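Long-range contacts in malate dehydrogenase (Picrophilus torridus, PDB 4BGV), which probably catalyses the reversible, NAD-dependent oxidation of malate to oxaloacetate, a step of the tricarboxylic acid cycle: residues D77-T82 with P116-V121; I146-S151 with A239-S244. All blocks are in the same frame, centred on the assembly; numbering follows the deposited sequence.

Contact 1: D77-T82 with P116-V121; sequences DVIVVT and PESKIV
Val78, Ile79 and Val80 pair in parallel with Lys119, Ile120 and Val121, on strand axes 4.7 Å apart whose directions differ by 25°. Four backbone hydrogen bonds join the segments. Ile79 takes part in two: its N gives to Lys119 O, and its O accepts from Val121 N at 2.9 Å. Lys119 N to Asp77 O and Val81 N to Val121 O complete the set.

At the start of the pairing, Lys119 NZ forms a salt bridge with Asp77 OD1 at 2.8 Å in one of the two conformers of Asp77; it is not certain in the other. Lys119 NZ also makes a weak hydrogen bond to Lys282 O. The lysine chain is bent at chi2 and chi3, and Lys119 CE lies 3.4 Å from Asp77 O.

Val78 CG1 meets Val121 CG2 at 4.1 Å on the face packed against helix 232-246. On the other face, Ile120 CD1 rests 3.9 Å from Ile79 CB, and Ile120 CG2 is 3.8 Å from Val81 CG2. Helix 93-114 packs on this side through Met104, Val107 and Ile111. Ile79 CD1 lies 3.5 Å from Ser118 OG, which hydrogen-bonds to Ser76 O and Ser115 OG.

Helix 93-114 links the two strands in a beta-alpha-beta unit. This is the parallel pairing of a Rossmann fold, here in the NAD-binding domain, with Val80 close to the predicted NAD-binding residue Val123.

Contact 2: I146-S151 with A239-S244; sequences IGLGGS and AVMVES
The end of strand 145-147 and the start of helix 150-165 pack here against helix 232-246 of the alpha/beta C-terminal domain. Met241 reaches from that helix toward Ile146, Leu148 and Ser151. Its CG is anti to the carbonyl carbon (chi1 -70°) and its chain bends at chi3 (67°), which turns CE from the line of the chain.

Met241 CE sits 3.7 Å from Ile146 CD1 and 3.9 Å from Ile146 CG1. The two side chains slide past each other in opposite directions. Met241 CE also lies 3.7 Å from Gly147 O. Met241 SD touches two other residues: Leu148 CD1 at 3.9 Å and Ser151 CB at 4.0 Å. The Leu148 side chain crosses that of Met241 at about a right angle.

Beside this, Val240 CG2 meets Ser151 OG at 3.5 Å. That hydroxyl hydrogen-bonds to Ser237 O, one turn back on the same helix as Val240. The backbone Ser151 O hydrogen-bonds to His52 NE2 of the second subunit. Leu148 also touches Val123, a predicted NAD-binding residue.

No hydrogen bond joins the two segments directly. The contact is buried van der Waals packing, mostly apolar. Without a directional bond between the segments, the fit depends on shape, and the buried Ser151 hydroxyl has its polar partner in Ser237 O.

In the fold
Both contacts are buried, and they meet at strand 119-122. Ile120 O probably accepts a hydrogen bond from Ile146 N, which carries the parallel sheet from contact 1 to its last strand in contact 2. Val121 touches both segments of contact 2: CG2 packs on Ile146 CG1, and CG1 on Met241 CE. Val80 CG2 also meets Val242 CG2, so the helix that forms one side of contact 2 also packs on contact 1. Contact 1 is strand pairing inside one domain: backbone hydrogen bonds, with apolar side chains on both faces and a salt bridge, seen in one conformer of Asp77, at one end. Contact 2 is side-chain packing, and it reaches the second subunit.

Contact 1: D77-T82 with P116-V121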
ATOM      1  N   ASP A  77      -5.476  -8.905  21.170  1.00  8.69           N
ATOM      2  CA  ASP A  77      -6.292  -7.701  21.212  0.50  7.80           C
ATOM      3  C   ASP A  77      -7.668  -8.001  20.625  1.00  8.79           C
ATOM      4  O   ASP A  77      -8.681  -7.512  21.125  1.00  9.60           O
ATOM      5  CB  ASP A  77      -5.626  -6.564  20.441  0.50 11.32           C
ATOM      6  CG  ASP A  77      -6.339  -5.239  20.629  0.50 12.23           C
ATOM      7  OD1 ASP A  77      -6.689  -4.904  21.782  0.50 10.04           O
ATOM      8  OD2 ASP A  77      -6.550  -4.530  19.623  0.50 13.23           O
ATOM      9  N   VAL A  78      -7.687  -8.805  19.559  1.00  9.32           N
ATOM     10  CA  VAL A  78      -8.915  -9.204  18.887  1.00  7.78           C
ATOM     11  C   VAL A  78      -8.879 -10.698  18.620  1.00  8.22           C
ATOM     12  O   VAL A  78      -7.837 -11.246  18.269  1.00  7.12           O
ATOM     13  CB  VAL A  78      -9.112  -8.446  17.550  1.00  6.72           C
ATOM     14  CG1 VAL A  78     -10.319  -8.990  16.776  1.00  7.60           C
ATOM     15  CG2 VAL A  78      -9.266  -6.948  17.823  1.00  7.11           C
ATOM     16  N   ILE A  79     -10.017 -11.354  18.834  1.00  6.66           N
ATOM     17  CA  ILE A  79     -10.210 -12.735  18.414  1.00 10.12           C
ATOM     18  C   ILE A  79     -11.331 -12.769  17.374  1.00 10.23           C
ATOM     19  O   ILE A  79     -12.413 -12.226  17.600  1.00  7.87           O
ATOM     20  CB  ILE A  79     -10.621 -13.614  19.605  1.00  9.64           C
ATOM     21  CG1 ILE A  79      -9.519 -13.580  20.666  1.00 10.58           C
ATOM     22  CG2 ILE A  79     -10.924 -15.064  19.157  1.00  9.23           C
ATOM     23  CD1 ILE A  79      -9.884 -14.314  21.956  1.00  9.95           C
ATOM     24  N   VAL A  80     -11.057 -13.397  16.239  1.00  9.85           N
ATOM     25  CA  VAL A  80     -12.024 -13.515  15.161  1.00  7.89           C
ATOM     26  C   VAL A  80     -12.575 -14.941  15.185  1.00  8.92           C
ATOM     27  O   VAL A  80     -11.816 -15.907  15.048  1.00 10.75           O
ATOM     28  CB  VAL A  80     -11.345 -13.264  13.790  1.00  8.21           C
ATOM     29  CG1 VAL A  80     -12.375 -13.325  12.673  1.00 10.75           C
ATOM     30  CG2 VAL A  80     -10.626 -11.916  13.788  1.00 10.10           C
ATOM     31  N   VAL A  81     -13.885 -15.078  15.360  1.00  8.74           N
ATOM     32  CA  VAL A  81     -14.494 -16.401  15.433  1.00  9.56           C
ATOM     33  C   VAL A  81     -15.101 -16.813  14.088  1.00 14.66           C
ATOM     34  O   VAL A  81     -16.130 -16.273  13.673  1.00 11.52           O
ATOM     35  CB  VAL A  81     -15.564 -16.455  16.552  1.00 11.82           C
ATOM     36  CG1 VAL A  81     -16.192 -17.859  16.657  1.00 11.09           C
ATOM     37  CG2 VAL A  81     -14.946 -16.050  17.891  1.00 11.40           C
ATOM     38  N   THR A  82     -14.468 -17.770  13.409  1.00 10.94           N
ATOM     39  CA  THR A  82     -14.979 -18.252  12.126  1.00 13.95           C
ATOM     40  C   THR A  82     -15.242 -19.747  12.185  1.00 15.76           C
ATOM     41  O   THR A  82     -15.400 -20.389  11.159  1.00 21.71           O
ATOM     42  CB  THR A  82     -13.990 -18.018  10.964  1.00 19.40           C
ATOM     43  OG1 THR A  82     -12.917 -18.969  11.039  1.00 19.04           O
ATOM     44  CG2 THR A  82     -13.412 -16.624  11.015  1.00 18.56           C
ATOM     45  N   PRO A 116      -9.763 -13.434  28.252  1.00 19.54           N
ATOM     46  CA  PRO A 116     -11.042 -12.748  28.487  1.00 16.87           C
ATOM     47  C   PRO A 116     -10.970 -11.241  28.270  1.00 16.16           C
ATOM     48  O   PRO A 116     -12.004 -10.578  28.276  1.00 13.55           O
ATOM     49  CB  PRO A 116     -11.340 -13.056  29.956  1.00 15.60           C
ATOM     50  CG  PRO A 116      -9.975 -13.225  30.585  1.00 20.73           C
ATOM     51  CD  PRO A 116      -9.133 -13.886  29.512  1.00 20.33           C
ATOM     52  N   GLU A 117      -9.768 -10.717  28.054  1.00 14.95           N
ATOM     53  CA  GLU A 117      -9.591  -9.283  27.820  1.00 17.97           C
ATOM     54  C   GLU A 117      -9.760  -8.883  26.346  1.00 13.71           C
ATOM     55  O   GLU A 117      -9.752  -7.701  26.015  1.00 13.17           O
ATOM     56  CB  GLU A 117      -8.217  -8.841  28.328  1.00 28.29           C
ATOM     57  CG  GLU A 117      -7.868  -9.359  29.735  1.00 37.59           C
ATOM     58  CD  GLU A 117      -7.216 -10.745  29.723  1.00 40.87           C
ATOM     59  OE1 GLU A 117      -7.138 -11.366  28.634  1.00 39.39           O
ATOM     60  OE2 GLU A 117      -6.779 -11.207  30.802  1.00 39.21           O
ATOM     61  N   SER A 118      -9.922  -9.867  25.464  1.00 11.79           N
ATOM     62  CA  SER A 118      -9.990  -9.603  24.020  1.00  9.91           C
ATOM     63  C   SER A 118     -11.292  -8.948  23.547  1.00 10.99           C
ATOM     64  O   SER A 118     -12.349  -9.154  24.143  1.00 12.16           O
ATOM     65  CB  SER A 118      -9.798 -10.911  23.242  1.00 10.55           C
ATOM     66  OG  SER A 118      -8.515 -11.456  23.497  1.00 10.99           O
ATOM     67  N   LYS A 119     -11.203  -8.158  22.482  1.00  9.37           N
ATOM     68  CA  LYS A 119     -12.402  -7.783  21.727  1.00 10.71           C
ATOM     69  C   LYS A 119     -12.693  -8.915  20.738  1.00 11.38           C
ATOM     70  O   LYS A 119     -11.772  -9.527  20.201  1.00 11.89           O
ATOM     71  CB  LYS A 119     -12.211  -6.459  20.985  1.00  9.95           C
ATOM     72  CG  LYS A 119     -12.470  -5.182  21.811  1.00 12.35           C
ATOM     73  CD  LYS A 119     -11.346  -4.876  22.792  1.00 15.27           C
ATOM     74  CE  LYS A 119     -10.028  -4.531  22.083  1.00 17.25           C
ATOM     75  NZ  LYS A 119      -8.986  -3.963  23.010  1.00 14.41           N
ATOM     76  N   ILE A 120     -13.967  -9.205  20.498  1.00  8.83           N
ATOM     77  CA  ILE A 120     -14.313 -10.339  19.650  1.00  8.73           C
ATOM     78  C   ILE A 120     -15.047  -9.888  18.402  1.00 10.74           C
ATOM     79  O   ILE A 120     -15.968  -9.078  18.483  1.00 10.56           O
ATOM     80  CB  ILE A 120     -15.218 -11.354  20.407  1.00 12.71           C
ATOM     81  CG1 ILE A 120     -14.731 -11.532  21.855  1.00 13.66           C
ATOM     82  CG2 ILE A 120     -15.291 -12.691  19.636  1.00  9.39           C
ATOM     83  CD1 ILE A 120     -13.291 -12.089  21.974  1.00 12.98           C
ATOM     84  N   VAL A 121     -14.630 -10.411  17.248  1.00  8.29           N
ATOM     85  CA  VAL A 121     -15.358 -10.224  15.987  1.00  9.16           C
ATOM     86  C   VAL A 121     -15.907 -11.579  15.564  1.00  8.78           C
ATOM     87  O   VAL A 121     -15.148 -12.489  15.205  1.00  9.62           O
ATOM     88  CB  VAL A 121     -14.453  -9.644  14.872  1.00  9.60           C
ATOM     89  CG1 VAL A 121     -15.186  -9.653  13.526  1.00 10.76           C
ATOM     90  CG2 VAL A 121     -14.015  -8.205  15.236  1.00  7.76           C
TER

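Contact 2: I146-S151 with A239-S244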
ATOM      1  N   ILE A 146     -18.575  -7.721  18.461  1.00  8.68           N
ATOM      2  CA  ILE A 146     -19.328  -7.295  17.271  1.00  8.53           C
ATOM      3  C   ILE A 146     -19.430  -8.427  16.248  1.00 11.13           C
ATOM      4  O   ILE A 146     -18.551  -9.276  16.176  1.00 14.06           O
ATOM      5  CB  ILE A 146     -18.711  -6.028  16.611  1.00  9.59           C
ATOM      6  CG1 ILE A 146     -17.274  -6.277  16.164  1.00 11.26           C
ATOM      7  CG2 ILE A 146     -18.735  -4.854  17.594  1.00 13.15           C
ATOM      8  CD1 ILE A 146     -16.627  -5.028  15.499  1.00 13.63           C
ATOM      9  N   GLY A 147     -20.510  -8.433  15.464  1.00 10.27           N
ATOM     10  CA  GLY A 147     -20.736  -9.470  14.476  1.00 10.00           C
ATOM     11  C   GLY A 147     -20.648  -8.964  13.040  1.00  9.55           C
ATOM     12  O   GLY A 147     -21.107  -7.866  12.730  1.00  9.88           O
ATOM     13  N   LEU A 148     -20.045  -9.760  12.163  1.00  9.82           N
ATOM     14  CA  LEU A 148     -19.984  -9.424  10.742  1.00  8.85           C
ATOM     15  C   LEU A 148     -21.386  -9.417  10.152  1.00 12.43           C
ATOM     16  O   LEU A 148     -22.132 -10.364  10.318  1.00 14.67           O
ATOM     17  CB  LEU A 148     -19.138 -10.446   9.973  1.00  8.03           C
ATOM     18  CG  LEU A 148     -19.223 -10.282   8.457  1.00 10.71           C
ATOM     19  CD1 LEU A 148     -18.520  -8.997   7.982  1.00 11.48           C
ATOM     20  CD2 LEU A 148     -18.679 -11.536   7.729  1.00 11.68           C
ATOM     21  N   GLY A 149     -21.737  -8.351   9.451  1.00 12.25           N
ATOM     22  CA  GLY A 149     -22.999  -8.326   8.746  1.00 13.23           C
ATOM     23  C   GLY A 149     -22.917  -7.288   7.656  1.00 12.42           C
ATOM     24  O   GLY A 149     -22.600  -7.605   6.501  1.00 12.35           O
ATOM     25  N   GLY A 150     -23.175  -6.044   8.039  1.00 12.36           N
ATOM     26  CA  GLY A 150     -23.225  -4.935   7.101  1.00 13.99           C
ATOM     27  C   GLY A 150     -21.943  -4.694   6.316  1.00 11.31           C
ATOM     28  O   GLY A 150     -21.997  -4.177   5.204  1.00 12.85           O
ATOM     29  N   SER A 151     -20.784  -5.030   6.878  1.00  7.78           N
ATOM     30  CA  SER A 151     -19.538  -4.787   6.163  1.00  9.57           C
ATOM     31  C   SER A 151     -19.548  -5.554   4.845  1.00 12.03           C
ATOM     32  O   SER A 151     -19.095  -5.055   3.809  1.00 10.69           O
ATOM     33  CB  SER A 151     -18.311  -5.194   7.002  1.00  9.48           C
ATOM     34  OG  SER A 151     -17.117  -4.821   6.320  1.00 13.11           O
ATOM     35  N   ALA A 239     -11.657  -8.071   7.945  1.00  7.15           N
ATOM     36  CA  ALA A 239     -10.401  -7.383   8.272  1.00  5.93           C
ATOM     37  C   ALA A 239     -10.590  -5.880   8.504  1.00  9.12           C
ATOM     38  O   ALA A 239      -9.942  -5.308   9.379  1.00  9.75           O
ATOM     39  CB  ALA A 239      -9.349  -7.634   7.197  1.00  8.60           C
ATOM     40  N   VAL A 240     -11.467  -5.223   7.741  1.00  7.29           N
ATOM     41  CA  VAL A 240     -11.651  -3.783   7.982  1.00  7.22           C
ATOM     42  C   VAL A 240     -12.246  -3.531   9.372  1.00  7.48           C
ATOM     43  O   VAL A 240     -11.951  -2.519  10.001  1.00  9.66           O
ATOM     44  CB  VAL A 240     -12.460  -3.060   6.866  1.00 13.56           C
ATOM     45  CG1 VAL A 240     -11.705  -3.122   5.535  1.00 10.74           C
ATOM     46  CG2 VAL A 240     -13.865  -3.621   6.743  1.00 14.32           C
ATOM     47  N   MET A 241     -13.077  -4.452   9.853  1.00  8.73           N
ATOM     48  CA  MET A 241     -13.601  -4.363  11.223  1.00  6.94           C
ATOM     49  C   MET A 241     -12.488  -4.591  12.249  1.00  9.53           C
ATOM     50  O   MET A 241     -12.351  -3.828  13.203  1.00  8.64           O
ATOM     51  CB  MET A 241     -14.702  -5.394  11.461  1.00  6.38           C
ATOM     52  CG  MET A 241     -15.992  -5.105  10.702  1.00  7.16           C
ATOM     53  SD  MET A 241     -17.099  -6.539  10.619  1.00 11.06           S
ATOM     54  CE  MET A 241     -17.588  -6.748  12.338  1.00 15.19           C
ATOM     55  N   VAL A 242     -11.695  -5.643  12.042  1.00  7.02           N
ATOM     56  CA  VAL A 242     -10.624  -5.970  12.985  1.00  5.98           C
ATOM     57  C   VAL A 242      -9.592  -4.831  13.092  1.00  8.34           C
ATOM     58  O   VAL A 242      -9.179  -4.435  14.198  1.00  7.87           O
ATOM     59  CB  VAL A 242      -9.897  -7.264  12.564  1.00  9.54           C
ATOM     60  CG1 VAL A 242      -8.681  -7.528  13.474  1.00  5.55           C
ATOM     61  CG2 VAL A 242     -10.877  -8.457  12.565  1.00 11.85           C
ATOM     62  N   GLU A 243      -9.180  -4.290  11.951  1.00  6.78           N
ATOM     63  CA  GLU A 243      -8.147  -3.251  11.979  1.00  8.28           C
ATOM     64  C   GLU A 243      -8.687  -1.955  12.606  1.00  8.34           C
ATOM     65  O   GLU A 243      -7.921  -1.172  13.184  1.00  8.69           O
ATOM     66  CB  GLU A 243      -7.567  -3.006  10.571  1.00  6.96           C
ATOM     67  CG  GLU A 243      -8.482  -2.214   9.670  1.00  8.55           C
ATOM     68  CD  GLU A 243      -7.963  -2.098   8.246  1.00 12.29           C
ATOM     69  OE1 GLU A 243      -6.965  -2.771   7.903  1.00 15.36           O
ATOM     70  OE2 GLU A 243      -8.560  -1.328   7.475  1.00 10.69           O
ATOM     71  N   SER A 244      -9.996  -1.719  12.515  1.00  5.77           N
ATOM     72  CA  SER A 244     -10.556  -0.527  13.154  1.00  6.18           C
ATOM     73  C   SER A 244     -10.431  -0.632  14.673  1.00  7.79           C
ATOM     74  O   SER A 244     -10.251   0.375  15.364  1.00  7.95           O
ATOM     75  CB  SER A 244     -12.024  -0.284  12.756  1.00  8.69           C
ATOM     76  OG  SER A 244     -12.453   1.019  13.166  1.00  9.64           O
TER